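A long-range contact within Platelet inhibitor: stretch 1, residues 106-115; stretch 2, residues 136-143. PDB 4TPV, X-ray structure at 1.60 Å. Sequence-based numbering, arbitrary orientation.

Stretch 1 106-115: TSNIANMVWD
Stretch 2 (136-143) QYGPEAKG

Stretch 1 is mostly helix. Thr 106 sits at the N-cap, though its side chain makes no capping bond. Ser 107 to Met 112 keep helical angles, near phi -65 and psi -40. A backbone bond runs from Ala 110 N to Thr 106 O (3.0 Å). Trp 114 has phi -58, psi 126.

Stretch 2 begins as the end of a strand. Gln 136 (phi -114, psi 140) points its CB away from the helix and makes no contact. The CA-to-CB bond of Tyr 137 (phi -120, psi 162) points toward stretch 1, with chi1 m and chi2 -84°. Here the backbones are in closest register: Asn 111 CA lies 7.0 Å from Tyr 137 CA. Asn 111 CB (chi1 -99°, chi2 -42°) rests 3.6 Å from Tyr 137 CD2, and Asn 111 O lies over one face of the ring. Met 112 CG (chi1 m, chi2 t, chi3 m) approaches Tyr 137 OH at 3.8 Å, an apolar chain against the phenol.

Gly 138 is extended, at phi -156, psi 162. A cis peptide bond precedes Pro 139, whose ring is C-gamma endo. Pro 139 and Glu 140 do not touch stretch 1.

Contact resumes at Ala 141 (phi -158, psi -30). Its methyl packs on the indole, Ala 141 CB 3.7 Å from Trp 114 NE1.

Lys 142 (phi -69, psi 142) has the largest buried area in the contact. Trp 114, with chi1 t and chi2 -83°, offers its ring face: Lys 142 CA stands 3.6 Å from the centroid of the Trp 114 six-membered ring, 12° off the normal, its hydrogen facing the pi cloud. Lys 142 CG packs 3.5 Å from Trp 114 CZ3. The lysine chain is extended, chi1 to chi3 t, then turns at chi4 m. Lys 142 CD passes 3.4 Å from Asn 111 OD1, and Lys 142 CE lies 3.9 Å from Ala 110 CB. The charged amine, Lys 142 NZ, donates a 2.8 Å hydrogen bond to the hydroxyl oxygen Ser 107 OG (chi1 t).

Gly 143 N closes the contact, 3.7 Å from Trp 114 CH2.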

# COMPACT_ATOMS: atom_id res chain seq x y z
N THR A 106 10.69 0.74 9.23
CA THR A 106 9.27 1.06 9.10
C THR A 106 8.88 1.50 7.69
O THR A 106 7.79 2.03 7.49
CB THR A 106 8.86 2.19 10.07
OG1 THR A 106 9.71 3.33 9.89
CG2 THR A 106 8.95 1.72 11.51
N SER A 107 9.76 1.31 6.72
CA SER A 107 9.47 1.83 5.39
C SER A 107 8.24 1.13 4.77
O SER A 107 7.41 1.78 4.12
CB SER A 107 10.69 1.67 4.49
OG SER A 107 10.45 2.20 3.19
N ASN A 108 8.11 -0.17 4.98
CA ASN A 108 6.99 -0.86 4.35
C ASN A 108 5.67 -0.48 5.00
O ASN A 108 4.68 -0.18 4.32
CB ASN A 108 7.19 -2.38 4.40
CG ASN A 108 8.42 -2.82 3.64
OD1 ASN A 108 8.49 -2.66 2.41
ND2 ASN A 108 9.38 -3.39 4.34
N ILE A 109 5.61 -0.48 6.33
CA ILE A 109 4.35 -0.12 6.95
C ILE A 109 3.99 1.33 6.61
O ILE A 109 2.85 1.63 6.34
CB ILE A 109 4.37 -0.35 8.49
CG1 ILE A 109 3.01 -0.00 9.10
CG2 ILE A 109 5.46 0.47 9.16
CD1 ILE A 109 1.88 -0.96 8.69
N ALA A 110 4.98 2.22 6.59
CA ALA A 110 4.70 3.62 6.25
C ALA A 110 4.10 3.77 4.85
O ALA A 110 3.19 4.60 4.65
CB ALA A 110 5.98 4.45 6.39
N ASN A 111 4.58 3.00 3.88
CA ASN A 111 4.01 3.07 2.55
C ASN A 111 2.56 2.61 2.56
O ASN A 111 1.70 3.17 1.88
CB ASN A 111 4.81 2.23 1.54
CG ASN A 111 5.78 3.06 0.71
OD1 ASN A 111 5.46 4.17 0.25
ND2 ASN A 111 6.97 2.51 0.48
N MET A 112 2.28 1.56 3.35
CA MET A 112 0.94 0.98 3.38
C MET A 112 -0.08 1.88 4.06
O MET A 112 -1.25 1.86 3.68
CB MET A 112 0.95 -0.39 4.07
CG MET A 112 1.69 -1.46 3.29
SD MET A 112 1.18 -3.14 3.73
CE MET A 112 1.52 -3.17 5.49
N VAL A 113 0.34 2.68 5.05
CA VAL A 113 -0.62 3.52 5.79
C VAL A 113 -0.42 5.03 5.61
O VAL A 113 -1.08 5.83 6.28
CB VAL A 113 -0.62 3.16 7.29
CG1 VAL A 113 -0.99 1.68 7.47
CG2 VAL A 113 0.73 3.52 7.97
N TRP A 114 0.43 5.42 4.66
CA TRP A 114 0.57 6.85 4.35
C TRP A 114 -0.80 7.41 3.95
O TRP A 114 -1.44 6.86 3.05
CB TRP A 114 1.60 7.06 3.22
CG TRP A 114 2.27 8.39 3.36
CD1 TRP A 114 1.79 9.60 2.93
CD2 TRP A 114 3.51 8.67 4.04
NE1 TRP A 114 2.67 10.61 3.28
CE2 TRP A 114 3.73 10.06 3.95
CE3 TRP A 114 4.46 7.86 4.68
CZ2 TRP A 114 4.86 10.68 4.51
CZ3 TRP A 114 5.59 8.48 5.24
CH2 TRP A 114 5.77 9.88 5.14
N ASP A 115 -1.26 8.48 4.59
CA ASP A 115 -2.69 8.75 4.49
C ASP A 115 -3.06 9.20 3.07
O ASP A 115 -4.14 8.85 2.57
CB ASP A 115 -3.18 9.73 5.59
CG ASP A 115 -2.51 11.09 5.58
OD1 ASP A 115 -1.60 11.36 4.77
OD2 ASP A 115 -2.91 11.90 6.44
N GLN A 136 4.26 -0.87 -5.56
CA GLN A 136 4.53 0.54 -5.79
C GLN A 136 3.28 1.32 -5.42
O GLN A 136 2.15 0.88 -5.70
CB GLN A 136 4.93 0.78 -7.26
CG GLN A 136 6.26 0.16 -7.64
CD GLN A 136 7.42 1.11 -7.45
OE1 GLN A 136 7.23 2.26 -7.05
NE2 GLN A 136 8.63 0.64 -7.75
N TYR A 137 3.48 2.46 -4.78
CA TYR A 137 2.37 3.26 -4.29
C TYR A 137 2.36 4.66 -4.90
O TYR A 137 3.37 5.14 -5.44
CB TYR A 137 2.44 3.36 -2.76
CG TYR A 137 2.47 1.99 -2.10
CD1 TYR A 137 1.29 1.30 -1.83
CD2 TYR A 137 3.68 1.36 -1.79
CE1 TYR A 137 1.32 0.02 -1.25
CE2 TYR A 137 3.71 0.09 -1.21
CZ TYR A 137 2.52 -0.57 -0.92
OH TYR A 137 2.56 -1.82 -0.34
N GLY A 138 1.20 5.31 -4.81
CA GLY A 138 1.07 6.68 -5.28
C GLY A 138 -0.08 7.41 -4.60
O GLY A 138 -0.94 6.79 -3.98
N PRO A 139 -0.07 8.75 -4.67
CA PRO A 139 1.00 9.53 -5.30
C PRO A 139 2.24 9.63 -4.43
O PRO A 139 2.24 9.23 -3.27
CB PRO A 139 0.36 10.92 -5.49
CG PRO A 139 -0.96 10.90 -4.76
CD PRO A 139 -1.08 9.61 -4.02
N GLU A 140 3.31 10.16 -5.00
CA GLU A 140 4.55 10.29 -4.24
C GLU A 140 4.43 11.32 -3.11
O GLU A 140 4.03 12.47 -3.33
CB GLU A 140 5.70 10.66 -5.17
CG GLU A 140 6.08 9.55 -6.14
CD GLU A 140 7.14 9.99 -7.13
OE1 GLU A 140 7.50 11.19 -7.14
OE2 GLU A 140 7.61 9.13 -7.92
N ALA A 141 4.81 10.90 -1.91
CA ALA A 141 4.64 11.72 -0.72
C ALA A 141 5.59 11.32 0.41
O ALA A 141 5.97 12.16 1.22
CB ALA A 141 3.20 11.64 -0.23
N LYS A 142 5.95 10.04 0.49
CA LYS A 142 6.72 9.52 1.63
C LYS A 142 8.16 10.06 1.65
O LYS A 142 8.79 10.22 0.61
CB LYS A 142 6.72 7.99 1.59
CG LYS A 142 7.62 7.28 2.63
CD LYS A 142 7.23 5.79 2.66
CE LYS A 142 8.32 4.87 3.26
NZ LYS A 142 9.51 4.71 2.36
N GLY A 143 8.67 10.35 2.84
CA GLY A 143 10.02 10.86 2.98
C GLY A 143 10.39 10.97 4.44
O GLY A 143 9.52 11.15 5.30